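Local coordinates for nucleotidyltransferase-like protein (Exiguobacterium sibiricum, PDB 3C18) that is of unproven function but resembles nucleotidyltransferases, joining a nucleotidyltransferase-like domain to a helical substrate-binding-like domain and a helix-turn-helix domain, at residues 260-273 / 278-290. Numbering follows the deposited sequence.
Sequences VDFFIRKGLIRISY and GLGVELVTYEPVV
Val260 lays its CG1 over one face of the Tyr286 ring in a CH-pi contact, 4.0 Å from the ring centroid. That methyl stands anti to its own backbone N (chi1 162°), which turns it from the helix onto the ring face. Ile264, one turn later, brings CD1 to the ring's edge, 3.8 Å from Tyr286 CE1, while Ile269 CG2 meets Tyr286 CB. Ile271 CD1 lies 3.9 Å from Tyr286 CE1, and its CG1 also touches Val284 CG1 at 3.7 Å; Tyr273 in turn runs beside Val284.

The backbones of 269-273 and 281-288 form an antiparallel beta hairpin. Hydrogen-bonded pairs join Arg270 to Glu287 and Ser272 to Thr285, and beyond them Val289 N reaches Leu268 O at 2.9 Å. Helix 253-265 ends in a Schellman motif at Gly267. Helices 220-231, 240-245 and 253-265, with strand 238-239 and this hairpin forming a three-stranded antiparallel sheet, are consistent with a winged helix-turn-helix domain whose wing is probably the hairpin. A backbone hydrogen bond between Tyr286 and Trp238 ties strand 238-239 to 281-288.

Polar groups occupy the opposite face of the hairpin from Tyr286. Ser272 OG and Thr285 OG1 approach to 2.6 Å, each hydroxyl held between its own backbone N and carbonyl carbon, and a water joins Ser272 OG to Arg270 O. Arg270 runs alongside Glu287 but bends at chi3 (36°), bringing its guanidinium edge to OE1, nearly perpendicular to the carboxylate (83°); the salt bridge from NH2 to OE1 is long, 3.6 Å, and a second water links OE1 to NE. Val289 CG2 packs over a guanidinium face. Toward the hairpin tip, Glu282 OE1 makes a salt bridge with Arg59 of the second subunit, whose His57 and Arg64 hydrogen-bond the hydroxyls of Tyr286 and Tyr273, respectively.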
ATOM      1  N   VAL A 260     -15.148  -6.989  10.485  1.00 26.15           N
ATOM      2  CA  VAL A 260     -16.461  -7.398  10.940  1.00 27.20           C
ATOM      3  C   VAL A 260     -16.426  -8.794  11.570  1.00 27.28           C
ATOM      4  O   VAL A 260     -17.019  -9.040  12.617  1.00 28.14           O
ATOM      5  CB  VAL A 260     -17.518  -7.272   9.831  1.00 29.29           C
ATOM      6  CG1 VAL A 260     -18.736  -8.087  10.178  1.00 31.00           C
ATOM      7  CG2 VAL A 260     -17.885  -5.806   9.639  1.00 28.59           C
ATOM      8  N   ASP A 261     -15.692  -9.696  10.955  1.00 26.84           N
ATOM      9  CA  ASP A 261     -15.550 -11.069  11.455  1.00 27.29           C
ATOM     10  C   ASP A 261     -14.971 -11.038  12.842  1.00 30.00           C
ATOM     11  O   ASP A 261     -15.380 -11.757  13.771  1.00 30.39           O
ATOM     12  CB  ASP A 261     -14.570 -11.832  10.575  1.00 29.52           C
ATOM     13  CG  ASP A 261     -14.349 -13.276  11.024  1.00 37.93           C
ATOM     14  OD1 ASP A 261     -15.168 -14.147  10.669  1.00 44.81           O
ATOM     15  OD2 ASP A 261     -13.313 -13.567  11.657  1.00 43.31           O
ATOM     16  N   PHE A 262     -13.986 -10.171  12.983  1.00 28.49           N
ATOM     17  CA  PHE A 262     -13.290 -10.046  14.248  1.00 26.72           C
ATOM     18  C   PHE A 262     -14.207  -9.495  15.323  1.00 27.92           C
ATOM     19  O   PHE A 262     -14.315 -10.029  16.396  1.00 29.44           O
ATOM     20  CB  PHE A 262     -12.102  -9.144  14.103  1.00 30.39           C
ATOM     21  CG  PHE A 262     -11.311  -9.027  15.345  1.00 28.88           C
ATOM     22  CD1 PHE A 262     -10.486 -10.024  15.719  1.00 29.58           C
ATOM     23  CD2 PHE A 262     -11.393  -7.921  16.120  1.00 25.04           C
ATOM     24  CE1 PHE A 262      -9.714  -9.920  16.879  1.00 34.73           C
ATOM     25  CE2 PHE A 262     -10.628  -7.802  17.285  1.00 31.23           C
ATOM     26  CZ  PHE A 262      -9.790  -8.799  17.646  1.00 30.23           C
ATOM     27  N   PHE A 263     -14.888  -8.415  15.002  1.00 27.04           N
ATOM     28  CA  PHE A 263     -15.749  -7.761  15.967  1.00 27.43           C
ATOM     29  C   PHE A 263     -16.914  -8.683  16.397  1.00 28.71           C
ATOM     30  O   PHE A 263     -17.405  -8.617  17.502  1.00 30.75           O
ATOM     31  CB  PHE A 263     -16.248  -6.441  15.428  1.00 27.74           C
ATOM     32  CG  PHE A 263     -15.164  -5.400  15.236  1.00 27.83           C
ATOM     33  CD1 PHE A 263     -14.230  -5.186  16.200  1.00 31.20           C
ATOM     34  CD2 PHE A 263     -15.131  -4.600  14.115  1.00 30.45           C
ATOM     35  CE1 PHE A 263     -13.275  -4.228  16.020  1.00 25.83           C
ATOM     36  CE2 PHE A 263     -14.170  -3.626  13.949  1.00 29.53           C
ATOM     37  CZ  PHE A 263     -13.255  -3.450  14.900  1.00 31.27           C
ATOM     38  N   ILE A 264     -17.311  -9.588  15.513  1.00 29.92           N
ATOM     39  CA  ILE A 264     -18.399 -10.534  15.833  1.00 26.97           C
ATOM     40  C   ILE A 264     -17.874 -11.475  16.883  1.00 28.53           C
ATOM     41  O   ILE A 264     -18.529 -11.768  17.857  1.00 33.16           O
ATOM     42  CB  ILE A 264     -18.861 -11.351  14.595  1.00 26.99           C
ATOM     43  CG1 ILE A 264     -19.668 -10.446  13.638  1.00 29.54           C
ATOM     44  CG2 ILE A 264     -19.689 -12.539  15.053  1.00 24.73           C
ATOM     45  CD1 ILE A 264     -19.967 -11.076  12.380  1.00 26.56           C
ATOM     46  N   ARG A 265     -16.641 -11.910  16.711  1.00 29.08           N
ATOM     47  CA  ARG A 265     -16.045 -12.873  17.651  1.00 30.33           C
ATOM     48  C   ARG A 265     -15.737 -12.234  19.001  1.00 32.37           C
ATOM     49  O   ARG A 265     -15.612 -12.913  19.989  1.00 34.91           O
ATOM     50  CB  ARG A 265     -14.786 -13.479  17.064  1.00 33.05           C
ATOM     51  CG  ARG A 265     -15.093 -14.452  15.953  1.00 36.64           C
ATOM     52  CD  ARG A 265     -13.848 -15.105  15.392  1.00 43.39           C
ATOM     53  NE  ARG A 265     -13.123 -14.184  14.527  1.00 48.60           N
ATOM     54  CZ  ARG A 265     -11.876 -13.761  14.742  1.00 52.36           C
ATOM     55  NH1 ARG A 265     -11.179 -14.211  15.780  1.00 55.75           N
ATOM     56  NH2 ARG A 265     -11.322 -12.905  13.892  1.00 50.11           N
ATOM     57  N   LYS A 266     -15.626 -10.925  19.039  1.00 31.97           N
ATOM     58  CA  LYS A 266     -15.321 -10.209  20.280  1.00 34.37           C
ATOM     59  C   LYS A 266     -16.591  -9.694  20.925  1.00 36.03           C
ATOM     60  O   LYS A 266     -16.568  -9.017  21.962  1.00 36.26           O
ATOM     61  CB  LYS A 266     -14.400  -9.023  20.015  1.00 34.65           C
ATOM     62  CG  LYS A 266     -13.035  -9.420  19.568  1.00 40.48           C
ATOM     63  CD  LYS A 266     -12.392 -10.365  20.523  1.00 44.71           C
ATOM     64  CE  LYS A 266     -11.208 -11.060  19.894  1.00 50.08           C
ATOM     65  NZ  LYS A 266     -10.856 -12.283  20.633  1.00 50.25           N
ATOM     66  N   GLY A 267     -17.701  -9.994  20.278  1.00 30.85           N
ATOM     67  CA  GLY A 267     -19.013  -9.668  20.815  1.00 28.77           C
ATOM     68  C   GLY A 267     -19.468  -8.256  20.596  1.00 31.10           C
ATOM     69  O   GLY A 267     -20.437  -7.834  21.184  1.00 29.64           O
ATOM     70  N   LEU A 268     -18.808  -7.532  19.700  1.00 28.36           N
ATOM     71  CA  LEU A 268     -19.139  -6.100  19.477  1.00 28.05           C
ATOM     72  C   LEU A 268     -20.088  -5.858  18.301  1.00 28.58           C
ATOM     73  O   LEU A 268     -20.654  -4.789  18.129  1.00 26.98           O
ATOM     74  CB  LEU A 268     -17.861  -5.315  19.249  1.00 30.85           C
ATOM     75  CG  LEU A 268     -16.960  -5.251  20.490  1.00 33.79           C
ATOM     76  CD1 LEU A 268     -15.606  -4.626  20.123  1.00 34.86           C
ATOM     77  CD2 LEU A 268     -17.670  -4.452  21.568  1.00 36.35           C
ATOM     78  N   ILE A 269     -20.218  -6.888  17.484  1.00 27.17           N
ATOM     79  CA  ILE A 269     -21.127  -6.865  16.343  1.00 25.32           C
ATOM     80  C   ILE A 269     -21.948  -8.126  16.392  1.00 26.41           C
ATOM     81  O   ILE A 269     -21.455  -9.209  16.730  1.00 27.13           O
ATOM     82  CB  ILE A 269     -20.398  -6.735  14.972  1.00 28.55           C
ATOM     83  CG1 ILE A 269     -20.009  -5.283  14.685  1.00 28.81           C
ATOM     84  CG2 ILE A 269     -21.316  -7.167  13.829  1.00 25.46           C
ATOM     85  CD1 ILE A 269     -19.171  -5.118  13.423  1.00 28.39           C
ATOM     86  N   ARG A 270     -23.225  -7.964  16.103  1.00 27.28           N
ATOM     87  CA  ARG A 270     -24.179  -9.065  16.095  1.00 27.94           C
ATOM     88  C   ARG A 270     -24.531  -9.494  14.697  1.00 25.32           C
ATOM     89  O   ARG A 270     -24.981  -8.724  13.918  1.00 26.37           O
ATOM     90  CB  ARG A 270     -25.479  -8.652  16.828  1.00 30.49           C
ATOM     91  CG  ARG A 270     -26.536  -9.773  16.918  1.00 42.97           C
ATOM     92  CD  ARG A 270     -27.652  -9.443  17.937  1.00 52.66           C
ATOM     93  NE  ARG A 270     -27.964  -8.014  17.922  1.00 59.15           N
ATOM     94  CZ  ARG A 270     -27.702  -7.182  18.926  1.00 62.36           C
ATOM     95  NH1 ARG A 270     -27.174  -7.641  20.059  1.00 60.24           N
ATOM     96  NH2 ARG A 270     -28.002  -5.891  18.801  1.00 61.33           N
ATOM     97  N   ILE A 271     -24.341 -10.766  14.421  1.00 26.45           N
ATOM     98  CA  ILE A 271     -24.674 -11.350  13.103  1.00 28.98           C
ATOM     99  C   ILE A 271     -26.040 -12.030  13.097  1.00 30.22           C
ATOM    100  O   ILE A 271     -26.392 -12.795  13.991  1.00 31.70           O
ATOM    101  CB  ILE A 271     -23.548 -12.354  12.616  1.00 26.80           C
ATOM    102  CG1 ILE A 271     -23.819 -12.787  11.195  1.00 23.74           C
ATOM    103  CG2 ILE A 271     -23.453 -13.552  13.516  1.00 24.19           C
ATOM    104  CD1 ILE A 271     -22.688 -13.565  10.561  1.00 25.48           C
ATOM    105  N   SER A 272     -26.831 -11.702  12.080  1.00 29.00           N
ATOM    106  CA  SER A 272     -28.103 -12.309  11.882  1.00 28.56           C
ATOM    107  C   SER A 272     -28.399 -12.510  10.412  1.00 26.93           C
ATOM    108  O   SER A 272     -27.621 -12.196   9.560  1.00 26.48           O
ATOM    109  CB  SER A 272     -29.224 -11.466  12.508  1.00 30.56           C
ATOM    110  OG  SER A 272     -29.261 -10.163  11.937  1.00 39.63           O
ATOM    111  N   TYR A 273     -29.540 -13.093  10.165  1.00 26.27           N
ATOM    112  CA  TYR A 273     -29.920 -13.510   8.847  1.00 25.59           C
ATOM    113  C   TYR A 273     -31.361 -13.156   8.577  1.00 26.56           C
ATOM    114  O   TYR A 273     -32.220 -13.498   9.359  1.00 28.75           O
ATOM    115  CB  TYR A 273     -29.740 -15.001   8.747  1.00 27.79           C
ATOM    116  CG  TYR A 273     -28.354 -15.478   9.108  1.00 26.22           C
ATOM    117  CD1 TYR A 273     -27.348 -15.499   8.178  1.00 25.27           C
ATOM    118  CD2 TYR A 273     -28.057 -15.873  10.406  1.00 27.10           C
ATOM    119  CE1 TYR A 273     -26.061 -15.948   8.510  1.00 26.46           C
ATOM    120  CE2 TYR A 273     -26.793 -16.300  10.747  1.00 31.86           C
ATOM    121  CZ  TYR A 273     -25.799 -16.342   9.790  1.00 29.30           C
ATOM    122  OH  TYR A 273     -24.532 -16.777  10.128  1.00 33.27           O
ATOM    123  N   GLY A 278     -40.790 -14.384   0.115  1.00 17.82           N
ATOM    124  CA  GLY A 278     -41.118 -15.062  -1.120  1.00 19.40           C
ATOM    125  C   GLY A 278     -39.978 -15.847  -1.705  1.00 18.71           C
ATOM    126  O   GLY A 278     -40.143 -16.519  -2.697  1.00 20.19           O
ATOM    127  N   LEU A 279     -38.815 -15.734  -1.063  1.00 15.05           N
ATOM    128  CA  LEU A 279     -37.568 -16.326  -1.572  1.00 15.30           C
ATOM    129  C   LEU A 279     -36.879 -17.148  -0.528  1.00 15.75           C
ATOM    130  O   LEU A 279     -37.175 -17.062   0.645  1.00 15.33           O
ATOM    131  CB  LEU A 279     -36.572 -15.246  -2.027  1.00 16.77           C
ATOM    132  CG  LEU A 279     -37.021 -14.296  -3.163  1.00 21.81           C
ATOM    133  CD1 LEU A 279     -35.971 -13.221  -3.471  1.00 18.61           C
ATOM    134  CD2 LEU A 279     -37.279 -15.090  -4.409  1.00 16.28           C
ATOM    135  N   GLY A 280     -35.910 -17.927  -0.976  1.00 17.38           N
ATOM    136  CA  GLY A 280     -35.179 -18.820  -0.076  1.00 19.35           C
ATOM    137  C   GLY A 280     -33.916 -18.209   0.430  1.00 18.52           C
ATOM    138  O   GLY A 280     -33.387 -18.594   1.500  1.00 22.25           O
ATOM    139  N   VAL A 281     -33.452 -17.205  -0.303  1.00 21.16           N
ATOM    140  CA  VAL A 281     -32.221 -16.463   0.072  1.00 19.86           C
ATOM    141  C   VAL A 281     -32.379 -15.585   1.289  1.00 23.33           C
ATOM    142  O   VAL A 281     -33.404 -14.912   1.477  1.00 20.69           O
ATOM    143  CB  VAL A 281     -31.649 -15.653  -1.104  1.00 25.30           C
ATOM    144  CG1 VAL A 281     -32.462 -14.374  -1.323  1.00 23.05           C
ATOM    145  CG2 VAL A 281     -30.171 -15.328  -0.894  1.00 29.05           C
ATOM    146  N   GLU A 282     -31.358 -15.671   2.155  1.00 20.71           N
ATOM    147  CA  GLU A 282     -31.181 -14.799   3.301  1.00 20.99           C
ATOM    148  C   GLU A 282     -29.972 -13.903   3.092  1.00 20.33           C
ATOM    149  O   GLU A 282     -28.953 -14.288   2.539  1.00 20.91           O
ATOM    150  CB  GLU A 282     -30.954 -15.563   4.590  1.00 21.45           C
ATOM    151  CG  GLU A 282     -32.092 -16.451   4.992  1.00 29.21           C
ATOM    152  CD  GLU A 282     -31.689 -17.439   6.042  1.00 35.75           C
ATOM    153  OE1 GLU A 282     -31.041 -18.428   5.672  1.00 41.27           O
ATOM    154  OE2 GLU A 282     -32.011 -17.245   7.223  1.00 40.07           O
ATOM    155  N   LEU A 283     -30.146 -12.654   3.473  1.00 21.80           N
ATOM    156  CA  LEU A 283     -29.053 -11.705   3.514  1.00 18.83           C
ATOM    157  C   LEU A 283     -28.522 -11.725   4.918  1.00 19.91           C
ATOM    158  O   LEU A 283     -29.279 -11.717   5.858  1.00 23.43           O
ATOM    159  CB  LEU A 283     -29.526 -10.276   3.191  1.00 22.87           C
ATOM    160  CG  LEU A 283     -29.565  -9.924   1.689  1.00 29.59           C
ATOM    161  CD1 LEU A 283     -29.901 -11.140   0.905  1.00 34.39           C
ATOM    162  CD2 LEU A 283     -30.579  -8.873   1.465  1.00 35.93           C
ATOM    163  N   VAL A 284     -27.198 -11.792   5.030  1.00 21.13           N
ATOM    164  CA  VAL A 284     -26.525 -11.683   6.307  1.00 20.35           C
ATOM    165  C   VAL A 284     -26.524 -10.231   6.683  1.00 24.33           C
ATOM    166  O   VAL A 284     -26.297  -9.372   5.836  1.00 24.50           O
ATOM    167  CB  VAL A 284     -25.099 -12.194   6.239  1.00 22.93           C
ATOM    168  CG1 VAL A 284     -24.529 -12.306   7.620  1.00 23.54           C
ATOM    169  CG2 VAL A 284     -25.100 -13.557   5.464  1.00 19.89           C
ATOM    170  N   THR A 285     -26.803  -9.964   7.967  1.00 24.74           N
ATOM    171  CA  THR A 285     -26.896  -8.589   8.470  1.00 23.68           C
ATOM    172  C   THR A 285     -26.108  -8.447   9.758  1.00 23.95           C
ATOM    173  O   THR A 285     -25.840  -9.436  10.469  1.00 24.68           O
ATOM    174  CB  THR A 285     -28.368  -8.129   8.661  1.00 28.81           C
ATOM    175  OG1 THR A 285     -28.972  -8.855   9.728  1.00 36.43           O
ATOM    176  CG2 THR A 285     -29.189  -8.364   7.407  1.00 24.15           C
ATOM    177  N   TYR A 286     -25.625  -7.236   9.943  1.00 24.70           N
ATOM    178  CA  TYR A 286     -24.681  -6.898  11.007  1.00 22.93           C
ATOM    179  C   TYR A 286     -25.107  -5.659  11.736  1.00 25.44           C
ATOM    180  O   TYR A 286     -25.595  -4.673  11.137  1.00 24.98           O
ATOM    181  CB  TYR A 286     -23.307  -6.646  10.422  1.00 26.09           C
ATOM    182  CG  TYR A 286     -22.818  -7.775   9.557  1.00 22.84           C
ATOM    183  CD1 TYR A 286     -22.275  -8.900  10.106  1.00 24.80           C
ATOM    184  CD2 TYR A 286     -22.964  -7.729   8.178  1.00 27.13           C
ATOM    185  CE1 TYR A 286     -21.838  -9.939   9.310  1.00 19.74           C
ATOM    186  CE2 TYR A 286     -22.520  -8.772   7.378  1.00 18.76           C
ATOM    187  CZ  TYR A 286     -21.942  -9.880   7.966  1.00 30.63           C
ATOM    188  OH  TYR A 286     -21.490 -10.956   7.213  1.00 22.84           O
ATOM    189  N   GLU A 287     -24.935  -5.704  13.049  1.00 26.58           N
ATOM    190  CA  GLU A 287     -25.371  -4.577  13.872  1.00 25.16           C
ATOM    191  C   GLU A 287     -24.443  -4.407  15.076  1.00 27.17           C
ATOM    192  O   GLU A 287     -24.112  -5.386  15.697  1.00 21.86           O
ATOM    193  CB  GLU A 287     -26.791  -4.846  14.386  1.00 30.02           C
ATOM    194  CG  GLU A 287     -27.532  -3.610  14.875  1.00 30.73           C
ATOM    195  CD  GLU A 287     -28.977  -3.930  15.275  1.00 46.38           C
ATOM    196  OE1 GLU A 287     -29.280  -5.136  15.481  1.00 42.40           O
ATOM    197  OE2 GLU A 287     -29.795  -2.972  15.346  1.00 49.51           O
ATOM    198  N   PRO A 288     -24.041  -3.175  15.390  1.00 31.35           N
ATOM    199  CA  PRO A 288     -23.221  -3.035  16.589  1.00 36.27           C
ATOM    200  C   PRO A 288     -24.035  -3.329  17.837  1.00 39.80           C
ATOM    201  O   PRO A 288     -25.200  -2.940  17.956  1.00 37.00           O
ATOM    202  CB  PRO A 288     -22.770  -1.566  16.569  1.00 36.37           C
ATOM    203  CG  PRO A 288     -23.368  -0.956  15.339  1.00 36.11           C
ATOM    204  CD  PRO A 288     -24.455  -1.876  14.845  1.00 34.34           C
ATOM    205  N   VAL A 289     -23.400  -4.066  18.731  1.00 45.20           N
ATOM    206  CA  VAL A 289     -23.993  -4.447  20.005  1.00 49.07           C
ATOM    207  C   VAL A 289     -23.869  -3.301  21.000  1.00 56.52           C
ATOM    208  O   VAL A 289     -22.922  -2.494  20.968  1.00 57.40           O
ATOM    209  CB  VAL A 289     -23.330  -5.721  20.578  1.00 46.92           C
ATOM    210  CG1 VAL A 289     -23.747  -5.958  22.007  1.00 46.59           C
ATOM    211  CG2 VAL A 289     -23.691  -6.899  19.723  1.00 38.58           C
ATOM    212  N   VAL A 290     -24.845  -3.259  21.892  1.00 64.07           N
ATOM    213  CA  VAL A 290     -24.897  -2.260  22.969  1.00 69.62           C
ATOM    214  C   VAL A 290     -25.488  -0.976  22.433  1.00 72.94           C
ATOM    215  O   VAL A 290     -26.640  -0.649  22.723  1.00 74.53           O
ATOM    216  CB  VAL A 290     -23.493  -1.935  23.550  1.00 70.13           C
ATOM    217  OXT VAL A 290     -24.805  -0.257  21.694  1.00 76.10           O
TER
HETATM  218  O   HOH W   1     -20.519  -2.307  19.515  1.00 49.59           O
HETATM  219  O   HOH W   2     -27.496  -8.374  12.883  1.00 32.41           O
HETATM  220  O   HOH W   3     -29.169  -7.819  14.946  1.00 41.78           O
HETATM  221  O   HOH W   4     -33.869 -16.253   8.703  1.00 37.83           O